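PDB 3PEB: dipeptidase from Streptococcus thermophilus, which is probably a manganese-dependent hydrolase of the peptidase M24B family that cleaves dipeptides, seen here as its N-terminal creatinase/prolidase domain alone. Local coordinates for residues F46-E51 and A90-T95; N83-I88 and Q116-G121. One frame throughout, in Å; residues are numbered along the deposited sequence.

Contact 1: F46-E51 and A90-T95; sequences FLFVYE and AGLAST. With EDO (1,2-ethanediol), chain H; EDO (1,2-ethanediol), chain C.
Phe48, Tyr50 and Leu92 all turn CG away from their own carbonyl carbon, with chi1 near -65° in each, and that shared choice brings two rings of strand 46-50 up against the loop leaving helix 84-91. Leu92, the first residue to depart from helical geometry, sends its CD1 methyl almost straight down the ring normal of Phe48. The methyl carbon CD1 of Leu92 lies 3.8 Å from the centroid of the Phe48 ring and about equally far from all six ring carbons, a well-centred CH-pi contact.

Two residues further along the strand, Tyr50 reaches the same loop with its phenol end. Its OH donates to Ser94 O at 2.6 Å, arriving in the carbonyl plane on a lone pair with a C=O...O angle of 140°. The carbonyl oxygen also lies in the plane of the tyrosine ring, at its edge. On the way the hydroxyl passes the leucine, Tyr50 OH being 3.8 Å from Leu92 CB, while Ser94 CB packs 4.0 Å from Tyr50 CE1. A water adds a second link: it donates to Tyr50 OH at 2.7 Å and accepts from Ser94 N at 2.9 Å, so both backbone polar groups of Ser94 are tied to one phenol.

Leu21 of the neighbouring strand 21-24 also touches both Phe48 and Tyr50. On the loop side, an ethanediol, probably from the crystallisation liquor, donates to Gly91 O.

Chemically, the contact divides into an apolar half, where a methyl sits on an aromatic face, and a polar half, where the hydroxyl of a buried tyrosine is satisfied by main chain and water, which probably helps hold the connection 92-95 against strand 46-50.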
# COMPACT_ATOMS: atom_id res chain seq x y z
N PHE A 46 3.01 4.12 0.46
CA PHE A 46 2.30 2.89 0.08
C PHE A 46 1.35 2.50 1.20
O PHE A 46 1.74 2.49 2.37
CB PHE A 46 3.25 1.72 -0.13
CG PHE A 46 4.23 1.92 -1.26
CD1 PHE A 46 3.82 1.87 -2.56
CD2 PHE A 46 5.58 2.13 -0.99
CE1 PHE A 46 4.75 2.05 -3.61
CE2 PHE A 46 6.51 2.30 -2.03
CZ PHE A 46 6.07 2.28 -3.34
N LEU A 47 0.12 2.15 0.83
CA LEU A 47 -0.82 1.53 1.75
C LEU A 47 -0.82 0.05 1.45
O LEU A 47 -1.14 -0.38 0.33
CB LEU A 47 -2.21 2.13 1.59
CG LEU A 47 -3.35 1.45 2.37
CD1 LEU A 47 -3.22 1.79 3.86
CD2 LEU A 47 -4.71 1.92 1.79
N PHE A 48 -0.50 -0.73 2.47
CA PHE A 48 -0.42 -2.19 2.37
C PHE A 48 -1.70 -2.79 2.95
O PHE A 48 -1.90 -2.77 4.17
CB PHE A 48 0.83 -2.70 3.12
CG PHE A 48 2.11 -2.18 2.56
CD1 PHE A 48 2.63 -2.71 1.39
CD2 PHE A 48 2.81 -1.14 3.19
CE1 PHE A 48 3.81 -2.22 0.83
CE2 PHE A 48 4.00 -0.63 2.63
CZ PHE A 48 4.52 -1.16 1.48
N VAL A 49 -2.59 -3.26 2.07
CA VAL A 49 -3.83 -3.86 2.48
C VAL A 49 -3.69 -5.37 2.37
O VAL A 49 -3.83 -5.96 1.30
CB VAL A 49 -5.07 -3.36 1.66
CG1 VAL A 49 -6.35 -3.91 2.30
CG2 VAL A 49 -5.10 -1.81 1.60
N TYR A 50 -3.37 -5.99 3.50
CA TYR A 50 -3.32 -7.44 3.58
C TYR A 50 -4.68 -8.11 3.53
O TYR A 50 -5.70 -7.58 4.03
CB TYR A 50 -2.60 -7.87 4.84
CG TYR A 50 -1.10 -7.65 4.82
CD1 TYR A 50 -0.24 -8.55 4.18
CD2 TYR A 50 -0.53 -6.54 5.45
CE1 TYR A 50 1.11 -8.36 4.17
CE2 TYR A 50 0.83 -6.34 5.46
CZ TYR A 50 1.66 -7.24 4.80
OH TYR A 50 3.01 -7.08 4.83
N GLU A 51 -4.70 -9.31 2.97
CA GLU A 51 -5.90 -10.11 2.86
C GLU A 51 -6.41 -10.52 4.26
O GLU A 51 -7.62 -10.47 4.51
CB GLU A 51 -5.59 -11.34 2.04
CG GLU A 51 -6.75 -12.30 1.83
CD GLU A 51 -6.31 -13.65 1.29
OE1 GLU A 51 -5.13 -14.02 1.39
OE2 GLU A 51 -7.18 -14.36 0.79
N ALA A 90 12.01 -3.85 6.69
CA ALA A 90 12.23 -4.02 8.12
C ALA A 90 10.93 -3.86 8.91
O ALA A 90 10.75 -4.48 9.96
CB ALA A 90 13.30 -3.01 8.62
N GLY A 91 10.00 -3.06 8.39
CA GLY A 91 8.75 -2.79 9.12
C GLY A 91 7.60 -3.78 8.90
O GLY A 91 6.74 -3.92 9.76
N LEU A 92 7.59 -4.46 7.76
CA LEU A 92 6.52 -5.39 7.47
C LEU A 92 6.95 -6.80 7.83
O LEU A 92 7.97 -7.27 7.37
CB LEU A 92 6.16 -5.33 5.99
CG LEU A 92 5.62 -4.01 5.42
CD1 LEU A 92 5.38 -4.19 3.91
CD2 LEU A 92 4.32 -3.55 6.15
N ALA A 93 6.14 -7.50 8.60
CA ALA A 93 6.40 -8.92 8.92
C ALA A 93 6.32 -9.82 7.71
O ALA A 93 7.10 -10.78 7.56
CB ALA A 93 5.44 -9.42 9.98
N SER A 94 5.37 -9.54 6.82
CA SER A 94 5.14 -10.44 5.74
C SER A 94 5.47 -9.78 4.39
O SER A 94 4.77 -8.86 3.97
CB SER A 94 3.70 -10.89 5.75
OG SER A 94 3.46 -11.76 4.67
N THR A 95 6.50 -10.29 3.73
CA THR A 95 6.86 -9.83 2.40
C THR A 95 6.97 -10.97 1.38
O THR A 95 7.33 -10.73 0.25
CB THR A 95 8.16 -9.04 2.44
OG1 THR A 95 9.21 -9.87 2.95
CG2 THR A 95 8.01 -7.78 3.33
C1 EDO H . 10.47 -9.92 5.83
O1 EDO H . 9.43 -10.90 5.74
C2 EDO H . 9.84 -8.59 6.19
O2 EDO H . 10.41 -8.01 7.38
C1 EDO C . 3.81 -1.57 10.34
O1 EDO C . 3.69 -2.99 10.46
C2 EDO C . 4.53 -0.98 11.55
O2 EDO C . 5.86 -1.51 11.56
O HOH W 1 3.44 -7.52 7.42

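Contact 2: N83-I88 and Q116-G121; sequences NPWQKI and QTVFEG. With NA (sodium ion), chain M.
Val118 meets the helix 84-91 with both of its methyls, one reaching Trp85, the other Ile88, a turn further along. Val118 CG2 lies 3.4 Å from Trp85 O and 4.1 Å from Trp85 CB, close to the plane of the indole at its edge. Val118 CG1, anti to its backbone N (chi1 176°), is 3.9 Å from Ile88 CG2, and these two side chains cross at about a right angle. Thr117, an exposed residue, adds its OG1, 4.0 Å from Trp85 CB; that hydroxyl is hydrogen-bonded to Gly114 O within its own helix.

Next comes the layer behind these residues. Asn83 is the N-cap of the helix: its OD1 accepts from Gln86 N at 3.1 Å, nearly straight at the hydrogen although the donor stands above the carbonyl plane, and weakly from Trp85 N. Past Val118, the Phe119 ring takes Val118 CG1 over one face and reaches strands 21-24 and 96-102. Further out, a sodium ion is coordinated by Gln116 O at 2.5 Å and Phe119 O at 2.3 Å, and by three waters. One of these waters also donates a hydrogen bond to Glu120 OE1.

Here, then, is largely apolar packing between an N-capped helix and the C-terminal end of helix 109-118, where carbonyls of Gln116 and of Phe119, just beyond the helix, bind a sodium ion, within the alpha/beta creatinase/prolidase N-terminal domain.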
# COMPACT_ATOMS: atom_id res chain seq x y z
N ASN A 83 16.96 4.59 3.58
CA ASN A 83 16.51 3.92 2.35
C ASN A 83 15.07 3.42 2.57
O ASN A 83 14.82 2.60 3.45
CB ASN A 83 17.49 2.78 2.04
CG ASN A 83 17.12 2.01 0.81
OD1 ASN A 83 15.97 1.64 0.61
ND2 ASN A 83 18.12 1.73 -0.02
N PRO A 84 14.10 3.92 1.77
CA PRO A 84 12.71 3.58 2.07
C PRO A 84 12.38 2.09 1.83
O PRO A 84 11.60 1.52 2.57
CB PRO A 84 11.92 4.47 1.11
CG PRO A 84 12.87 4.79 -0.02
CD PRO A 84 14.23 4.85 0.63
N TRP A 85 13.06 1.47 0.88
CA TRP A 85 12.85 0.04 0.57
C TRP A 85 13.33 -0.81 1.73
O TRP A 85 12.66 -1.77 2.11
CB TRP A 85 13.57 -0.34 -0.75
CG TRP A 85 13.31 0.69 -1.81
CD1 TRP A 85 14.19 1.60 -2.29
CD2 TRP A 85 12.04 0.98 -2.43
NE1 TRP A 85 13.56 2.42 -3.21
CE2 TRP A 85 12.25 2.06 -3.32
CE3 TRP A 85 10.77 0.41 -2.35
CZ2 TRP A 85 11.22 2.60 -4.12
CZ3 TRP A 85 9.74 0.94 -3.12
CH2 TRP A 85 9.98 2.03 -4.00
N GLN A 86 14.49 -0.46 2.30
CA GLN A 86 14.97 -1.14 3.49
C GLN A 86 14.02 -0.93 4.67
O GLN A 86 13.74 -1.85 5.43
CB GLN A 86 16.38 -0.65 3.85
CG GLN A 86 17.44 -1.04 2.80
CD GLN A 86 18.87 -0.74 3.25
OE1 GLN A 86 19.16 0.32 3.83
NE2 GLN A 86 19.78 -1.68 2.98
N LYS A 87 13.52 0.29 4.83
CA LYS A 87 12.56 0.56 5.93
C LYS A 87 11.27 -0.24 5.80
O LYS A 87 10.77 -0.81 6.78
CB LYS A 87 12.24 2.04 5.98
CG LYS A 87 11.72 2.48 7.33
CD LYS A 87 12.88 2.66 8.34
CE LYS A 87 12.33 2.97 9.74
NZ LYS A 87 12.06 4.43 9.95
N ILE A 88 10.72 -0.30 4.58
CA ILE A 88 9.52 -1.12 4.35
C ILE A 88 9.76 -2.58 4.73
O ILE A 88 8.98 -3.19 5.48
CB ILE A 88 9.04 -1.01 2.89
CG1 ILE A 88 8.52 0.40 2.60
CG2 ILE A 88 7.95 -2.03 2.60
CD1 ILE A 88 8.43 0.74 1.08
N GLN A 116 9.83 -4.66 -5.98
CA GLN A 116 10.37 -5.99 -6.31
C GLN A 116 11.62 -6.34 -5.50
O GLN A 116 11.93 -7.54 -5.36
CB GLN A 116 10.67 -6.11 -7.83
CG GLN A 116 9.43 -6.32 -8.70
CD GLN A 116 9.81 -6.36 -10.18
OE1 GLN A 116 10.09 -5.32 -10.79
NE2 GLN A 116 9.87 -7.55 -10.74
N THR A 117 12.33 -5.36 -4.95
CA THR A 117 13.45 -5.69 -4.07
C THR A 117 12.96 -6.13 -2.67
O THR A 117 13.70 -6.78 -1.94
CB THR A 117 14.48 -4.57 -3.90
OG1 THR A 117 13.89 -3.47 -3.20
CG2 THR A 117 15.08 -4.11 -5.26
N VAL A 118 11.75 -5.73 -2.30
CA VAL A 118 11.16 -6.04 -0.99
C VAL A 118 10.35 -7.34 -1.04
O VAL A 118 10.49 -8.22 -0.19
CB VAL A 118 10.28 -4.86 -0.53
CG1 VAL A 118 9.56 -5.16 0.82
CG2 VAL A 118 11.11 -3.57 -0.39
N PHE A 119 9.49 -7.45 -2.04
CA PHE A 119 8.50 -8.53 -2.12
C PHE A 119 8.88 -9.62 -3.06
O PHE A 119 9.27 -9.36 -4.20
CB PHE A 119 7.14 -7.97 -2.53
CG PHE A 119 6.55 -7.05 -1.51
CD1 PHE A 119 5.87 -7.56 -0.40
CD2 PHE A 119 6.74 -5.69 -1.60
CE1 PHE A 119 5.36 -6.72 0.54
CE2 PHE A 119 6.24 -4.83 -0.63
CZ PHE A 119 5.55 -5.33 0.44
N GLU A 120 8.78 -10.84 -2.55
CA GLU A 120 8.92 -12.05 -3.34
C GLU A 120 7.51 -12.46 -3.73
O GLU A 120 6.69 -12.85 -2.86
CB GLU A 120 9.57 -13.16 -2.50
CG GLU A 120 9.79 -14.49 -3.24
CD GLU A 120 10.97 -14.46 -4.21
OE1 GLU A 120 11.68 -13.42 -4.31
OE2 GLU A 120 11.19 -15.50 -4.86
N GLY A 121 7.22 -12.33 -5.02
CA GLY A 121 5.97 -12.81 -5.59
C GLY A 121 5.65 -12.17 -6.92
O GLY A 121 6.41 -11.33 -7.43
NA NA M . 10.72 -9.70 -5.97
O HOH W 2 12.37 -10.55 -4.22
O HOH W 3 8.66 -9.48 -7.22
O HOH W 4 12.39 -9.88 -7.61

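Overall arrangement
The centres of contacts 1 and 2 lie 10 Å apart, and the two share helix 84-91: contact 2 uses its start, contact 1 the loop just after it. Along the chain their segments alternate, in the order 46-51, 83-88, 90-95, 116-121. They also touch directly, Phe48 CE1 lying 3.6 Å from Phe119 CZ, while Thr95 O and Glu120 N, 3.2 Å apart, probably form a hydrogen bond. Strand 46-50 is a central member of the six-stranded mixed sheet; helix 84-91 meets the end of helix 109-118, and the loop after it meets strand 46-50. Together they join two helix ends and a loop to one another and to strand 46-50 of the sheet in this N-terminal domain.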